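Local coordinates for protein dTDP-4-dehydrorhamnose reductase (Yersinia enterocolitica, PDB 5U9C) that probably catalyses the NADPH-dependent reduction of dTDP-4-dehydro-beta-L-rhamnose to dTDP-L-rhamnose, a step of dTDP-L-rhamnose biosynthesis, at residues K5-I10 against N31-E36. Numbering follows the deposited sequence.
Sequences KRKILI and NVIVTE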
loop_
_atom_site.group_PDB
_atom_site.type_symbol
_atom_site.label_atom_id
_atom_site.label_comp_id
_atom_site.label_asym_id
_atom_site.label_seq_id
_atom_site.Cartn_x
_atom_site.Cartn_y
_atom_site.Cartn_z
ATOM N N LYS D 5 -0.706 -2.545 -55.034
ATOM C CA LYS D 5 -0.399 -3.416 -53.892
ATOM C C LYS D 5 -0.755 -2.726 -52.584
ATOM O O LYS D 5 -0.653 -1.516 -52.489
ATOM C CB LYS D 5 1.093 -3.750 -53.875
ATOM C CG LYS D 5 1.573 -4.559 -55.073
ATOM C CD LYS D 5 3.095 -4.642 -55.093
ATOM C CE LYS D 5 3.602 -5.715 -56.047
ATOM N NZ LYS D 5 3.249 -7.089 -55.577
ATOM N N ARG D 6 -1.201 -3.502 -51.598
ATOM C CA ARG D 6 -1.498 -2.972 -50.256
ATOM C C ARG D 6 -0.159 -2.488 -49.656
ATOM O O ARG D 6 0.867 -3.167 -49.801
ATOM C CB ARG D 6 -2.034 -4.055 -49.340
ATOM C CG ARG D 6 -3.264 -4.835 -49.788
ATOM C CD ARG D 6 -3.438 -6.003 -48.809
ATOM N NE ARG D 6 -4.402 -7.026 -49.213
ATOM C CZ ARG D 6 -5.719 -6.967 -49.014
ATOM N NH1 ARG D 6 -6.491 -7.975 -49.418
ATOM N NH2 ARG D 6 -6.278 -5.907 -48.434
ATOM N N LYS D 7 -0.173 -1.339 -48.982
ATOM C CA LYS D 7 1.052 -0.759 -48.451
ATOM C C LYS D 7 1.156 -0.901 -46.917
ATOM O O LYS D 7 0.184 -0.628 -46.183
ATOM C CB LYS D 7 1.156 0.722 -48.882
ATOM C CG LYS D 7 2.420 1.407 -48.388
ATOM C CD LYS D 7 2.474 2.923 -48.623
ATOM C CE LYS D 7 2.757 3.322 -50.062
ATOM N NZ LYS D 7 3.012 4.800 -50.166
ATOM N N ILE D 8 2.328 -1.354 -46.477
ATOM C CA ILE D 8 2.703 -1.488 -45.067
ATOM C C ILE D 8 3.808 -0.472 -44.766
ATOM O O ILE D 8 4.838 -0.427 -45.456
ATOM C CB ILE D 8 3.280 -2.879 -44.746
ATOM C CG1 ILE D 8 2.191 -3.936 -44.852
ATOM C CG2 ILE D 8 3.860 -2.894 -43.334
ATOM C CD1 ILE D 8 2.694 -5.362 -44.795
ATOM N N LEU D 9 3.602 0.337 -43.744
ATOM C CA LEU D 9 4.597 1.305 -43.302
ATOM C C LEU D 9 5.108 0.834 -41.923
ATOM O O LEU D 9 4.314 0.637 -40.994
ATOM C CB LEU D 9 3.983 2.695 -43.271
ATOM C CG LEU D 9 4.926 3.854 -42.944
ATOM C CD1 LEU D 9 4.405 5.171 -43.520
ATOM C CD2 LEU D 9 5.162 3.983 -41.444
ATOM N N ILE D 10 6.425 0.642 -41.808
ATOM C CA ILE D 10 7.059 0.124 -40.580
ATOM C C ILE D 10 8.017 1.101 -39.918
ATOM O O ILE D 10 8.896 1.630 -40.589
ATOM C CB ILE D 10 7.922 -1.141 -40.887
ATOM C CG1 ILE D 10 7.105 -2.148 -41.677
ATOM C CG2 ILE D 10 8.485 -1.774 -39.593
ATOM C CD1 ILE D 10 7.837 -3.421 -42.019
ATOM N N ASN D 31 3.617 -3.990 -50.402
ATOM C CA ASN D 31 4.630 -2.987 -50.736
ATOM C C ASN D 31 5.046 -2.432 -49.357
ATOM O O ASN D 31 4.214 -1.846 -48.653
ATOM C CB ASN D 31 4.034 -1.873 -51.595
ATOM C CG ASN D 31 4.957 -0.656 -51.717
ATOM O OD1 ASN D 31 6.184 -0.789 -51.759
ATOM N ND2 ASN D 31 4.362 0.543 -51.775
ATOM N N VAL D 32 6.313 -2.590 -48.983
ATOM C CA VAL D 32 6.774 -2.208 -47.636
ATOM C C VAL D 32 7.631 -0.947 -47.606
ATOM O O VAL D 32 8.629 -0.858 -48.301
ATOM C CB VAL D 32 7.592 -3.354 -47.002
ATOM C CG1 VAL D 32 7.917 -3.051 -45.549
ATOM C CG2 VAL D 32 6.837 -4.675 -47.091
ATOM N N ILE D 33 7.237 0.010 -46.782
ATOM C CA ILE D 33 7.980 1.261 -46.594
ATOM C C ILE D 33 8.623 1.171 -45.211
ATOM O O ILE D 33 7.930 1.134 -44.175
ATOM C CB ILE D 33 7.042 2.502 -46.634
ATOM C CG1 ILE D 33 6.213 2.518 -47.913
ATOM C CG2 ILE D 33 7.840 3.805 -46.503
ATOM C CD1 ILE D 33 7.033 2.543 -49.176
ATOM N N VAL D 34 9.944 1.106 -45.196
ATOM C CA VAL D 34 10.707 1.024 -43.957
ATOM C C VAL D 34 11.196 2.435 -43.661
ATOM O O VAL D 34 12.052 2.951 -44.368
ATOM C CB VAL D 34 11.904 0.057 -44.087
ATOM C CG1 VAL D 34 12.684 -0.014 -42.771
ATOM C CG2 VAL D 34 11.423 -1.329 -44.502
ATOM N N THR D 35 10.651 3.056 -42.616
ATOM C CA THR D 35 11.038 4.413 -42.275
ATOM C C THR D 35 12.497 4.457 -41.799
ATOM O O THR D 35 13.020 3.486 -41.247
ATOM C CB THR D 35 10.107 5.037 -41.204
ATOM O OG1 THR D 35 10.309 4.400 -39.942
ATOM C CG2 THR D 35 8.653 4.910 -41.613
ATOM N N GLU D 36 13.148 5.578 -42.082
ATOM C CA GLU D 36 14.539 5.841 -41.703
ATOM C C GLU D 36 14.562 7.213 -41.038
ATOM O O GLU D 36 13.541 7.914 -41.039
ATOM C CB GLU D 36 15.437 5.850 -42.932
ATOM C CG GLU D 36 15.599 4.513 -43.618
ATOM C CD GLU D 36 16.444 4.611 -44.876
ATOM O OE1 GLU D 36 16.645 5.741 -45.392
ATOM O OE2 GLU D 36 16.901 3.554 -45.362
HETATM O O HOH W 1 1.411 0.260 -52.741
HETATM O O HOH W 2 11.710 1.557 -39.738
#
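Ile8 and Ile10 each give their N-H to the edge strand, to Asn31 O and Ile33 O respectively, and the carbonyls of Arg6, Ile8 and Ile10 receive the N-H groups of Asn31, Ile33 and Thr35. Ile8 thus bonds to Asn31 and Ile33, the residues before and after its partner Val32, and Ile10 likewise to Ile33 and Thr35 around Val34, as in parallel pairing. Each of the five bonds is nearly straight: Ile33 N to Ile8 O spans 2.8 Å with 175° at the hydrogen. Ile8 O, which accepts from Ile33 N, also receives a CA-H...O contact from Val32 CA (3.4 Å). At the N-terminal end of the pairing, a water donates to Lys5 O and accepts from Asn31 ND2; at the C-terminal end, another donates to both Ile10 O and Thr35 O.

Strands 7-11 and 31-34, whose short segments run 19° from parallel, are joined through helix 16-25 in a right-handed beta-alpha-beta crossover, the opening unit of a Rossmann fold. Strand 31-34 is outermost within the chain's sheet.

The side chains divide between two faces. On one, Lys7 runs beside Asn31, its CE 3.6 Å from Asn31 ND2, while its CD lies 3.8 Å from Ile33 CG1. Farther along, Leu9 CD2 meets Thr35 CG2 at 3.6 Å, the two side chains crossing at about a right angle. On the other face, Ile10 CD1 touches Val32 CG1 (3.6 Å); with chi1 -51°, Ile10 CG1 sits anti to the carbonyl carbon, and the extended chi2 carries CD1 to the valine.

Leu25 of the crossover helix packs against Ile8, Ile10 and Val32, and Tyr51 of helix 48-55 against Leu9, Ile33 and Thr35. Glu55 forms a salt bridge with Lys7 NZ.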